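Local coordinates for cellulase (Clostridium cellulovorans, PDB 6UI3), which acts as a broad-specificity endoglucanase of the GH5_4 group, probably cutting internal bonds of cellulose and related plant polysaccharides, and is here represented by its catalytic TIM-barrel domain, at residues Arg12-Ala16 against Met17-Lys21; Thr90-Asn93 against Tyr94-Asn98; Val104-His108 against Asn109-Gly113; Asp278-Gln281 against Asp282-Phe286. All coordinates share one frame; numbering follows the deposited sequence. Where two conformers were deposited one is given.

Contact 1: Arg12-Ala16 against Met17-Lys21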
loop_
_atom_site.group_PDB
_atom_site.type_symbol
_atom_site.label_atom_id
_atom_site.label_comp_id
_atom_site.label_asym_id
_atom_site.label_seq_id
_atom_site.Cartn_x
_atom_site.Cartn_y
_atom_site.Cartn_z
ATOM N N ARG A 12 -2.340 15.855 14.847
ATOM C CA ARG A 12 -1.202 16.148 15.710
ATOM C C ARG A 12 -0.189 17.066 15.041
ATOM O O ARG A 12 0.622 17.677 15.743
ATOM C CB ARG A 12 -0.509 14.850 16.139
ATOM C CG ARG A 12 -1.334 13.948 17.063
ATOM C CD ARG A 12 -0.734 12.548 17.155
ATOM N NE ARG A 12 -1.083 11.770 15.969
ATOM C CZ ARG A 12 -0.711 10.518 15.716
ATOM N NH1 ARG A 12 0.071 9.842 16.549
ATOM N NH2 ARG A 12 -1.134 9.919 14.629
ATOM N N GLY A 13 -0.201 17.162 13.715
ATOM C CA GLY A 13 0.803 17.931 13.004
ATOM C C GLY A 13 2.182 17.306 13.032
ATOM O O GLY A 13 3.187 18.024 13.023
ATOM N N LEU A 14 2.253 15.983 13.074
ATOM C CA LEU A 14 3.536 15.289 13.069
ATOM C C LEU A 14 4.273 15.487 11.750
ATOM O O LEU A 14 3.671 15.550 10.681
ATOM C CB LEU A 14 3.312 13.791 13.260
ATOM C CG LEU A 14 2.627 13.308 14.541
ATOM C CD1 LEU A 14 2.585 11.785 14.583
ATOM C CD2 LEU A 14 3.309 13.841 15.796
ATOM N N SER A 15 5.592 15.574 11.828
ATOM C CA SER A 15 6.410 15.461 10.637
ATOM C C SER A 15 6.170 14.096 9.991
ATOM O O SER A 15 5.749 13.132 10.641
ATOM C CB SER A 15 7.877 15.583 11.022
ATOM O OG SER A 15 8.245 14.470 11.808
ATOM N N ALA A 16 6.452 14.012 8.692
ATOM C CA ALA A 16 6.343 12.726 8.012
ATOM C C ALA A 16 7.195 11.671 8.705
ATOM O O ALA A 16 6.777 10.518 8.841
ATOM C CB ALA A 16 6.757 12.848 6.545
ATOM N N MET A 17 8.393 12.040 9.155
ATOM C CA MET A 17 9.239 11.066 9.840
ATOM C C MET A 17 8.568 10.547 11.112
ATOM O O MET A 17 8.590 9.341 11.376
ATOM C CB MET A 17 10.609 11.671 10.145
ATOM C CG MET A 17 11.452 11.970 8.900
ATOM S SD MET A 17 12.107 10.513 8.052
ATOM C CE MET A 17 13.565 10.195 9.039
ATOM N N ASP A 18 7.954 11.438 11.906
ATOM C CA ASP A 18 7.301 10.986 13.134
ATOM C C ASP A 18 6.049 10.162 12.840
ATOM O O ASP A 18 5.749 9.195 13.549
ATOM C CB ASP A 18 6.929 12.179 14.017
ATOM C CG ASP A 18 8.045 12.620 14.954
ATOM O OD1 ASP A 18 9.068 11.911 15.097
ATOM O OD2 ASP A 18 7.862 13.690 15.578
ATOM N N LEU A 19 5.287 10.537 11.813
ATOM C CA LEU A 19 4.093 9.772 11.462
ATOM C C LEU A 19 4.484 8.361 11.048
ATOM O O LEU A 19 3.929 7.370 11.545
ATOM C CB LEU A 19 3.327 10.513 10.365
ATOM C CG LEU A 19 1.855 10.226 10.025
ATOM C CD1 LEU A 19 1.637 8.776 9.583
ATOM C CD2 LEU A 19 0.942 10.657 11.184
ATOM N N VAL A 20 5.460 8.252 10.150
ATOM C CA VAL A 20 5.883 6.938 9.668
ATOM C C VAL A 20 6.413 6.089 10.819
ATOM O O VAL A 20 6.138 4.881 10.890
ATOM C CB VAL A 20 6.874 7.067 8.498
ATOM C CG1 VAL A 20 7.477 5.710 8.131
ATOM C CG2 VAL A 20 6.145 7.664 7.269
ATOM N N LYS A 21 7.152 6.702 11.744
ATOM C CA LYS A 21 7.665 5.969 12.897
ATOM C C LYS A 21 6.538 5.346 13.711
ATOM O O LYS A 21 6.732 4.290 14.325
ATOM C CB LYS A 21 8.497 6.922 13.757
ATOM C CG LYS A 21 9.058 6.311 15.038
ATOM C CD LYS A 21 10.125 7.212 15.678
ATOM C CE LYS A 21 9.580 8.572 16.144
ATOM N NZ LYS A 21 8.754 8.504 17.390
HETATM O O HOH W 1 6.659 15.875 14.577
#
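Ser15 and Asp18 meet where the loop turns into helix 16-21, and hydrogen bonds dominate there. With chi1 at 66°, the Ser15 hydroxyl is folded back between its own N and carbonyl carbon, which aims OG at the first turn: it accepts from Asp18 N at 3.0 Å, the N-cap bond. Where a capping box would have a direct bond, a water bridges Ser15 N and Asp18 OD2. It accepts from Ser15 N at 3.0 Å and donates to Asp18 OD2 at 2.7 Å, linking the carboxylate to the cap residue. Behind the cap, two backbone bonds start the helix, Leu19 N to Ser15 O and Val20 N to Ala16 O, each 2.9 Å long.

This short helix precedes the first strand of the TIM barrel and lies across the end where the strands begin. Ala16 packs on Leu191 and Asn216, Met17 on Pro266 and Val20 on Pro300, all in loops that lead into later strands.

The apolar contacts lie on the loop side. The methyl CD1 of Leu14 reaches CD2 of Leu19 at 3.9 Å, the two side chains crossing at about a right angle, while CB of Leu14 approaches CB of Asp18 at 4.0 Å. That same Leu14 CD1 sits 3.6 Å above the centre of the Arg12 guanidinium plane, covering one face of the charged group.

Charge pairing directs Arg12 itself. Its NE forms a salt bridge with Asp143 and its NH2 a hydrogen bond with Tyr101 OH, and this NH2 also brushes CD2 of Leu19.

Contact 2: Thr90-Asn93 against Tyr94-Asn98. With EDO (1,2-ethanediol), chain B.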
loop_
_atom_site.group_PDB
_atom_site.type_symbol
_atom_site.label_atom_id
_atom_site.label_comp_id
_atom_site.label_asym_id
_atom_site.label_seq_id
_atom_site.Cartn_x
_atom_site.Cartn_y
_atom_site.Cartn_z
ATOM N N THR A 90 -16.819 3.723 5.286
ATOM C CA THR A 90 -17.178 2.758 6.323
ATOM C C THR A 90 -16.004 1.843 6.646
ATOM O O THR A 90 -15.719 1.574 7.822
ATOM C CB THR A 90 -18.408 1.959 5.877
ATOM O OG1 THR A 90 -19.514 2.855 5.694
ATOM C CG2 THR A 90 -18.777 0.890 6.888
ATOM N N VAL A 91 -15.311 1.359 5.612
ATOM C CA VAL A 91 -14.158 0.482 5.827
ATOM C C VAL A 91 -12.996 1.238 6.467
ATOM O O VAL A 91 -12.348 0.721 7.386
ATOM C CB VAL A 91 -13.776 -0.216 4.509
ATOM C CG1 VAL A 91 -12.512 -1.039 4.689
ATOM C CG2 VAL A 91 -14.913 -1.090 4.010
ATOM N N VAL A 92 -12.729 2.474 6.028
ATOM C CA VAL A 92 -11.740 3.316 6.704
ATOM C C VAL A 92 -12.035 3.352 8.196
ATOM O O VAL A 92 -11.135 3.217 9.035
ATOM C CB VAL A 92 -11.721 4.732 6.100
ATOM C CG1 VAL A 92 -10.993 5.728 7.000
ATOM C CG2 VAL A 92 -11.061 4.703 4.723
ATOM N N ASN A 93 -13.309 3.546 8.542
ATOM C CA ASN A 93 -13.685 3.670 9.943
ATOM C C ASN A 93 -13.598 2.366 10.718
ATOM O O ASN A 93 -13.490 2.420 11.944
ATOM C CB ASN A 93 -15.038 4.356 10.040
ATOM C CG ASN A 93 -14.912 5.855 9.910
ATOM O OD1 ASN A 93 -14.151 6.476 10.643
ATOM N ND2 ASN A 93 -15.644 6.442 8.995
ATOM N N TYR A 94 -13.619 1.203 10.063
ATOM C CA TYR A 94 -13.314 -0.024 10.792
ATOM C C TYR A 94 -11.907 0.047 11.377
ATOM O O TYR A 94 -11.650 -0.453 12.480
ATOM C CB TYR A 94 -13.402 -1.250 9.885
ATOM C CG TYR A 94 -14.755 -1.593 9.288
ATOM C CD1 TYR A 94 -15.943 -1.158 9.856
ATOM C CD2 TYR A 94 -14.831 -2.387 8.145
ATOM C CE1 TYR A 94 -17.179 -1.496 9.285
ATOM C CE2 TYR A 94 -16.047 -2.724 7.571
ATOM C CZ TYR A 94 -17.211 -2.274 8.139
ATOM O OH TYR A 94 -18.432 -2.606 7.576
ATOM N N ALA A 95 -10.973 0.648 10.628
ATOM C CA ALA A 95 -9.605 0.823 11.101
ATOM C C ALA A 95 -9.513 1.961 12.105
ATOM O O ALA A 95 -8.951 1.798 13.189
ATOM C CB ALA A 95 -8.673 1.102 9.922
ATOM N N LEU A 96 -10.075 3.118 11.768
ATOM C CA LEU A 96 -9.904 4.268 12.640
ATOM C C LEU A 96 -10.587 4.061 13.991
ATOM O O LEU A 96 -10.104 4.575 15.005
ATOM C CB LEU A 96 -10.431 5.540 11.979
ATOM C CG LEU A 96 -9.747 6.001 10.695
ATOM C CD1 LEU A 96 -10.370 7.286 10.173
ATOM C CD2 LEU A 96 -8.242 6.171 10.897
ATOM N N ALA A 97 -11.707 3.320 14.032
ATOM C CA ALA A 97 -12.384 3.049 15.299
ATOM C C ALA A 97 -11.536 2.171 16.206
ATOM O O ALA A 97 -11.763 2.151 17.422
ATOM C CB ALA A 97 -13.748 2.396 15.057
ATOM N N ASN A 98 -10.575 1.439 15.640
ATOM C CA ASN A 98 -9.595 0.661 16.379
ATOM C C ASN A 98 -8.287 1.427 16.600
ATOM O O ASN A 98 -7.292 0.819 16.993
ATOM C CB ASN A 98 -9.331 -0.654 15.637
ATOM C CG ASN A 98 -10.369 -1.715 15.946
ATOM O OD1 ASN A 98 -10.417 -2.201 17.069
ATOM N ND2 ASN A 98 -11.184 -2.088 14.971
HETATM C C1 EDO B . -8.769 -0.246 20.548
HETATM O O1 EDO B . -9.352 -0.977 19.459
HETATM C C2 EDO B . -8.414 1.184 20.138
HETATM O O2 EDO B . -9.597 1.949 19.867
#
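Tyr94 has its CG opposite the carbonyl carbon (chi1 -64°), which swings the ring back along the helix over the preceding turn. Thr90 has OG1 anti to the carbonyl carbon (chi1 -62°), which leaves CG2 anti to N and directed at the ring. That methyl touches the phenolic end, 3.6 Å from Tyr94 OH. The carbonyl oxygen of Thr90 stands 3.4 Å above the ring plane, displaced toward the rim, and Val91 CA lies over the same face as a CH-pi contact, 4.2 Å from the centroid. The ring therefore packs against backbone as much as against side chains. Its hydroxyl is bonded to Arg87 NH1 and, weakly, to Thr47 O.

All this belongs to the last turns of helix 82-96, the crossover helix of the beta-alpha-beta unit between strands 62-65 and 101-105 of the TIM barrel. Val92 faces that sheet, on Ile65, Ala102 and Val104. Beside it Leu96 runs in the same direction, CD1 on Val92 CG1 at 3.6 Å, and the backbone bond from Leu96 N to Val92 O (2.9 Å) holds the pair in step. The Asn93 amide bonds Tyr5 OH through OD1 and Tyr141 OH through ND2.

Asn98 folds back along the chain: ND2 donates to Tyr94 O at 3.0 Å and also bonds Asp53. A 1,2-ethanediol, probably from the crystallisation liquor, donates weakly from O2 to Ala97 O.

Contact 3: Val104-His108 against Asn109-Gly113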
loop_
_atom_site.group_PDB
_atom_site.type_symbol
_atom_site.label_atom_id
_atom_site.label_comp_id
_atom_site.label_asym_id
_atom_site.label_seq_id
_atom_site.Cartn_x
_atom_site.Cartn_y
_atom_site.Cartn_z
ATOM N N VAL A 104 -5.802 4.934 2.003
ATOM C CA VAL A 104 -6.694 4.842 0.846
ATOM C C VAL A 104 -5.916 5.260 -0.398
ATOM O O VAL A 104 -5.134 6.212 -0.359
ATOM C CB VAL A 104 -7.927 5.746 1.042
ATOM C CG1 VAL A 104 -8.775 5.812 -0.236
ATOM C CG2 VAL A 104 -8.795 5.263 2.174
ATOM N N ASN A 105 -6.151 4.562 -1.515
ATOM C CA ASN A 105 -5.399 4.813 -2.737
ATOM C C ASN A 105 -6.336 4.800 -3.947
ATOM O O ASN A 105 -7.558 4.781 -3.822
ATOM C CB ASN A 105 -4.243 3.805 -2.874
ATOM C CG ASN A 105 -4.706 2.400 -3.223
ATOM O OD1 ASN A 105 -5.896 2.153 -3.424
ATOM N ND2 ASN A 105 -3.754 1.459 -3.281
ATOM N N ILE A 106 -5.717 4.859 -5.132
ATOM C CA ILE A 106 -6.310 4.469 -6.407
ATOM C C ILE A 106 -5.570 3.216 -6.848
ATOM O O ILE A 106 -4.337 3.225 -6.916
ATOM C CB ILE A 106 -6.162 5.592 -7.456
ATOM C CG1 ILE A 106 -6.882 6.869 -7.002
ATOM C CG2 ILE A 106 -6.662 5.103 -8.819
ATOM C CD1 ILE A 106 -6.758 8.035 -7.979
ATOM N N HIS A 107 -6.309 2.150 -7.155
ATOM C CA HIS A 107 -5.720 0.812 -7.306
ATOM C C HIS A 107 -6.438 0.101 -8.443
ATOM O O HIS A 107 -7.633 -0.185 -8.361
ATOM C CB HIS A 107 -5.890 0.062 -5.978
ATOM C CG HIS A 107 -4.967 -1.093 -5.753
ATOM N ND1 HIS A 107 -4.120 -1.147 -4.665
ATOM C CD2 HIS A 107 -4.817 -2.256 -6.421
ATOM C CE1 HIS A 107 -3.480 -2.302 -4.691
ATOM N NE2 HIS A 107 -3.880 -2.990 -5.741
ATOM N N HIS A 108 -5.719 -0.157 -9.527
ATOM C CA HIS A 108 -6.235 -0.840 -10.708
ATOM C C HIS A 108 -7.266 -0.034 -11.507
ATOM O O HIS A 108 -7.932 -0.616 -12.366
ATOM C CB HIS A 108 -6.833 -2.229 -10.442
ATOM C CG HIS A 108 -5.906 -3.206 -9.786
ATOM N ND1 HIS A 108 -4.541 -3.213 -9.991
ATOM C CD2 HIS A 108 -6.169 -4.236 -8.948
ATOM C CE1 HIS A 108 -4.002 -4.190 -9.281
ATOM N NE2 HIS A 108 -4.968 -4.835 -8.649
ATOM N N ASN A 109 -7.433 1.265 -11.269
ATOM C CA ASN A 109 -8.106 2.070 -12.277
ATOM C C ASN A 109 -7.403 1.831 -13.610
ATOM O O ASN A 109 -6.189 1.604 -13.655
ATOM C CB ASN A 109 -8.012 3.564 -11.966
ATOM C CG ASN A 109 -9.175 4.074 -11.155
ATOM O OD1 ASN A 109 -9.602 3.462 -10.169
ATOM N ND2 ASN A 109 -9.677 5.234 -11.536
ATOM N N LYS A 110 -8.155 1.921 -14.706
ATOM C CA LYS A 110 -7.560 1.773 -16.032
ATOM C C LYS A 110 -6.330 2.663 -16.203
ATOM O O LYS A 110 -5.327 2.245 -16.783
ATOM C CB LYS A 110 -8.607 2.112 -17.096
ATOM C CG LYS A 110 -8.101 2.030 -18.524
ATOM C CD LYS A 110 -7.899 0.597 -18.953
ATOM C CE LYS A 110 -8.161 0.409 -20.447
ATOM N NZ LYS A 110 -8.532 -1.006 -20.774
ATOM N N PHE A 111 -6.386 3.901 -15.712
ATOM C CA PHE A 111 -5.264 4.812 -15.951
ATOM C C PHE A 111 -3.972 4.373 -15.271
ATOM O O PHE A 111 -2.902 4.861 -15.643
ATOM C CB PHE A 111 -5.628 6.278 -15.652
ATOM C CG PHE A 111 -5.537 6.725 -14.193
ATOM C CD1 PHE A 111 -4.318 7.057 -13.631
ATOM C CD2 PHE A 111 -6.674 6.922 -13.432
ATOM C CE1 PHE A 111 -4.229 7.517 -12.340
ATOM C CE2 PHE A 111 -6.581 7.397 -12.120
ATOM C CZ PHE A 111 -5.364 7.696 -11.594
ATOM N N GLN A 112 -4.041 3.467 -14.296
ATOM C CA GLN A 112 -2.829 2.956 -13.665
ATOM C C GLN A 112 -1.841 2.407 -14.678
ATOM O O GLN A 112 -0.628 2.402 -14.420
ATOM C CB GLN A 112 -3.204 1.847 -12.678
ATOM C CG GLN A 112 -2.020 1.274 -11.891
ATOM C CD GLN A 112 -2.452 0.149 -10.961
ATOM O OE1 GLN A 112 -2.537 0.332 -9.754
ATOM N NE2 GLN A 112 -2.757 -1.009 -11.520
ATOM N N GLY A 113 -2.337 1.873 -15.800
ATOM C CA GLY A 113 -1.487 1.302 -16.830
ATOM C C GLY A 113 -1.192 2.204 -18.009
ATOM O O GLY A 113 -0.777 1.729 -19.068
#
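His108 and Gln112 are joined through both ends of the glutamine amide. Gln112 leaves the backbone anti to N (chi1 -177°) and runs extended beyond CG, which lays the amide alongside the histidine. NE2 donates to His108 ND1 at 3.2 Å; the nitrogen lies at the ring edge, only 6° out of the imidazole plane, although ring and amide planes stand at 90° to each other. OE1 accepts weakly from His108 N, also at 3.2 Å, and also accepts from Gln152 N and Asn151 ND2. Three donors thus converge on one buried oxygen.

Neighbouring polar groups are likewise provided for. Asn105 ND2 donates to His107 ND1 at 3.0 Å, and its OD1 accepts from Val67 N. The buried amide of Asn109 receives Trp69 N on OD1, while ND2 makes weak bonds to Tyr73 OH and Glu126.

His107 CD2 rests 3.3 Å above the centre of the His108 ring, covering one face. On the apolar side both branches of Ile106 make contact: CG2 lies 3.6 Å from Asn109 CG, and CD1 meets the ring edge of Phe111 at CZ, 3.9 Å away. The chain runs here from the end of strand 101-105 into the loop at the C-terminal end of the TIM barrel, the end that carries the active site in family 5 glycosidases.

The two backbone donors on OE1 support this orientation of the Gln112 amide; turned over, NH2 would face both N-H groups. Held this way, the amide probably steadies both the backbone and the ring of His108.

Contact 4: Asp278-Gln281 against Asp282-Phe286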
loop_
_atom_site.group_PDB
_atom_site.type_symbol
_atom_site.label_atom_id
_atom_site.label_comp_id
_atom_site.label_asym_id
_atom_site.label_seq_id
_atom_site.Cartn_x
_atom_site.Cartn_y
_atom_site.Cartn_z
ATOM N N ASP A 278 4.250 -24.448 0.964
ATOM C CA ASP A 278 4.330 -25.515 1.966
ATOM C C ASP A 278 5.692 -25.517 2.644
ATOM O O ASP A 278 6.284 -26.563 2.915
ATOM C CB ASP A 278 3.938 -26.860 1.359
ATOM C CG ASP A 278 2.567 -26.794 0.699
ATOM O OD1 ASP A 278 2.465 -27.075 -0.512
ATOM O OD2 ASP A 278 1.600 -26.392 1.384
ATOM N N ASN A 279 6.170 -24.318 2.945
ATOM C CA ASN A 279 7.512 -24.041 3.433
ATOM C C ASN A 279 7.465 -23.114 4.628
ATOM O O ASN A 279 8.145 -22.084 4.673
ATOM C CB ASN A 279 8.371 -23.450 2.309
ATOM C CG ASN A 279 7.796 -22.161 1.711
ATOM O OD1 ASN A 279 6.597 -21.877 1.797
ATOM N ND2 ASN A 279 8.669 -21.385 1.075
ATOM N N LEU A 280 6.669 -23.488 5.640
ATOM C CA LEU A 280 6.389 -22.593 6.757
ATOM C C LEU A 280 7.656 -22.049 7.404
ATOM O O LEU A 280 7.744 -20.855 7.685
ATOM C CB LEU A 280 5.520 -23.295 7.803
ATOM C CG LEU A 280 5.187 -22.427 9.024
ATOM C CD1 LEU A 280 4.346 -21.229 8.663
ATOM C CD2 LEU A 280 4.492 -23.280 10.088
ATOM N N GLN A 281 8.638 -22.904 7.700
ATOM C CA GLN A 281 9.816 -22.405 8.408
ATOM C C GLN A 281 10.582 -21.394 7.568
ATOM O O GLN A 281 11.097 -20.404 8.096
ATOM C CB GLN A 281 10.716 -23.561 8.852
ATOM C CG GLN A 281 10.051 -24.493 9.868
ATOM C CD GLN A 281 9.535 -23.771 11.099
ATOM O OE1 GLN A 281 10.244 -22.970 11.697
ATOM N NE2 GLN A 281 8.289 -24.058 11.483
ATOM N N ASP A 282 10.679 -21.626 6.260
ATOM C CA ASP A 282 11.288 -20.631 5.385
ATOM C C ASP A 282 10.517 -19.323 5.396
ATOM O O ASP A 282 11.121 -18.244 5.347
ATOM C CB ASP A 282 11.384 -21.185 3.970
ATOM C CG ASP A 282 12.364 -22.323 3.871
ATOM O OD1 ASP A 282 13.578 -22.051 4.001
ATOM O OD2 ASP A 282 11.905 -23.479 3.690
ATOM N N ARG A 283 9.184 -19.393 5.431
ATOM C CA ARG A 283 8.386 -18.171 5.455
ATOM C C ARG A 283 8.575 -17.417 6.769
ATOM O O ARG A 283 8.597 -16.177 6.782
ATOM C CB ARG A 283 6.910 -18.500 5.207
ATOM C CG ARG A 283 6.655 -19.117 3.836
ATOM C CD ARG A 283 5.292 -18.726 3.282
ATOM N NE ARG A 283 4.179 -19.313 4.013
ATOM C CZ ARG A 283 2.932 -18.859 3.970
ATOM N NH1 ARG A 283 2.629 -17.783 3.263
ATOM N NH2 ARG A 283 1.986 -19.481 4.655
ATOM N N ILE A 284 8.708 -18.140 7.885
ATOM C CA ILE A 284 8.977 -17.508 9.181
ATOM C C ILE A 284 10.313 -16.784 9.138
ATOM O O ILE A 284 10.423 -15.607 9.505
ATOM C CB ILE A 284 8.957 -18.561 10.309
ATOM C CG1 ILE A 284 7.543 -19.122 10.498
ATOM C CG2 ILE A 284 9.470 -17.962 11.613
ATOM C CD1 ILE A 284 7.494 -20.379 11.366
ATOM N N ASN A 285 11.349 -17.486 8.673
ATOM C CA ASN A 285 12.685 -16.902 8.635
ATOM C C ASN A 285 12.736 -15.707 7.700
ATOM O O ASN A 285 13.322 -14.669 8.027
ATOM C CB ASN A 285 13.713 -17.938 8.172
ATOM C CG ASN A 285 13.848 -19.111 9.115
ATOM O OD1 ASN A 285 13.457 -19.047 10.285
ATOM N ND2 ASN A 285 14.433 -20.186 8.609
ATOM N N PHE A 286 12.100 -15.828 6.537
ATOM C CA PHE A 286 12.000 -14.709 5.610
ATOM C C PHE A 286 11.352 -13.501 6.260
ATOM O O PHE A 286 11.853 -12.373 6.154
ATOM C CB PHE A 286 11.181 -15.153 4.393
ATOM C CG PHE A 286 10.831 -14.040 3.422
ATOM C CD1 PHE A 286 9.732 -13.220 3.621
ATOM C CD2 PHE A 286 11.576 -13.842 2.271
ATOM C CE1 PHE A 286 9.416 -12.213 2.693
ATOM C CE2 PHE A 286 11.242 -12.837 1.352
ATOM C CZ PHE A 286 10.183 -12.040 1.571
#
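Ile284 lies against Leu280 and Gln281 in the first turns of helix 280-296, the helix of the beta-alpha-beta unit that links strands 267-272 and 301-305 of the TIM barrel. Traced outward, its CB is 3.6 Å from Gln281 O. CG1, held opposite the carbonyl carbon by chi1 of -67°, comes down to 3.3 Å from Leu280 O, the oxygen that also accepts the backbone bond from Ile284 N at 2.9 Å. At the tip, CD1 touches CG of Leu280 at 3.9 Å and, on its other neighbour, the amide of Gln281, with NE2 at 3.8 Å. Gln281 bends at chi2 (-55°) to run beside the isoleucine, which lays its amide along the methyl. Ile284 also packs on Glu330 and Leu331 of helix 329-339, the last helix of the chain.

Asn279 occupies the N-cap position, yet its side chain makes no capping bond: OD1 accepts from Lys277 N and ND2 donates to Thr239 O, joining the amide to its own loop and to Thr239. Its backbone oxygen does serve the helix, receiving Arg283 N at 3.0 Å. In the conformer described, the Arg283 guanidinium plane is nearly parallel to that of the Asn279 amide, 6° apart; NH1 bonds Ile274 O and the guanidinium makes a cation-pi contact with Tyr328.

Asp282 meets the loop at Thr240, where OD1 accepts from Phe241 N, while OD2 approaches CB of Asn279 at 3.8 Å.

Overall arrangement
Two of the four contacts touch. Contact 2, on helix 82-96, packs on the strand that opens contact 3, with Val92 CG2 3.5 Å from Val104 CG2; their centres are 22 Å apart, and contact 3 continues into the loop beyond the strand. Contact 1 lies at the N-terminal end of the barrel, and its centre is 26 Å from that of contact 3 at the C-terminal end, where the active site is expected. Contact 4 stands across the barrel from contact 3, centres 32 Å apart and on opposite sides of the chain's centre; its nearest atoms stay about 18 Å away. Contacts 1 and 4 are the most widely separated, at 33 Å between centres.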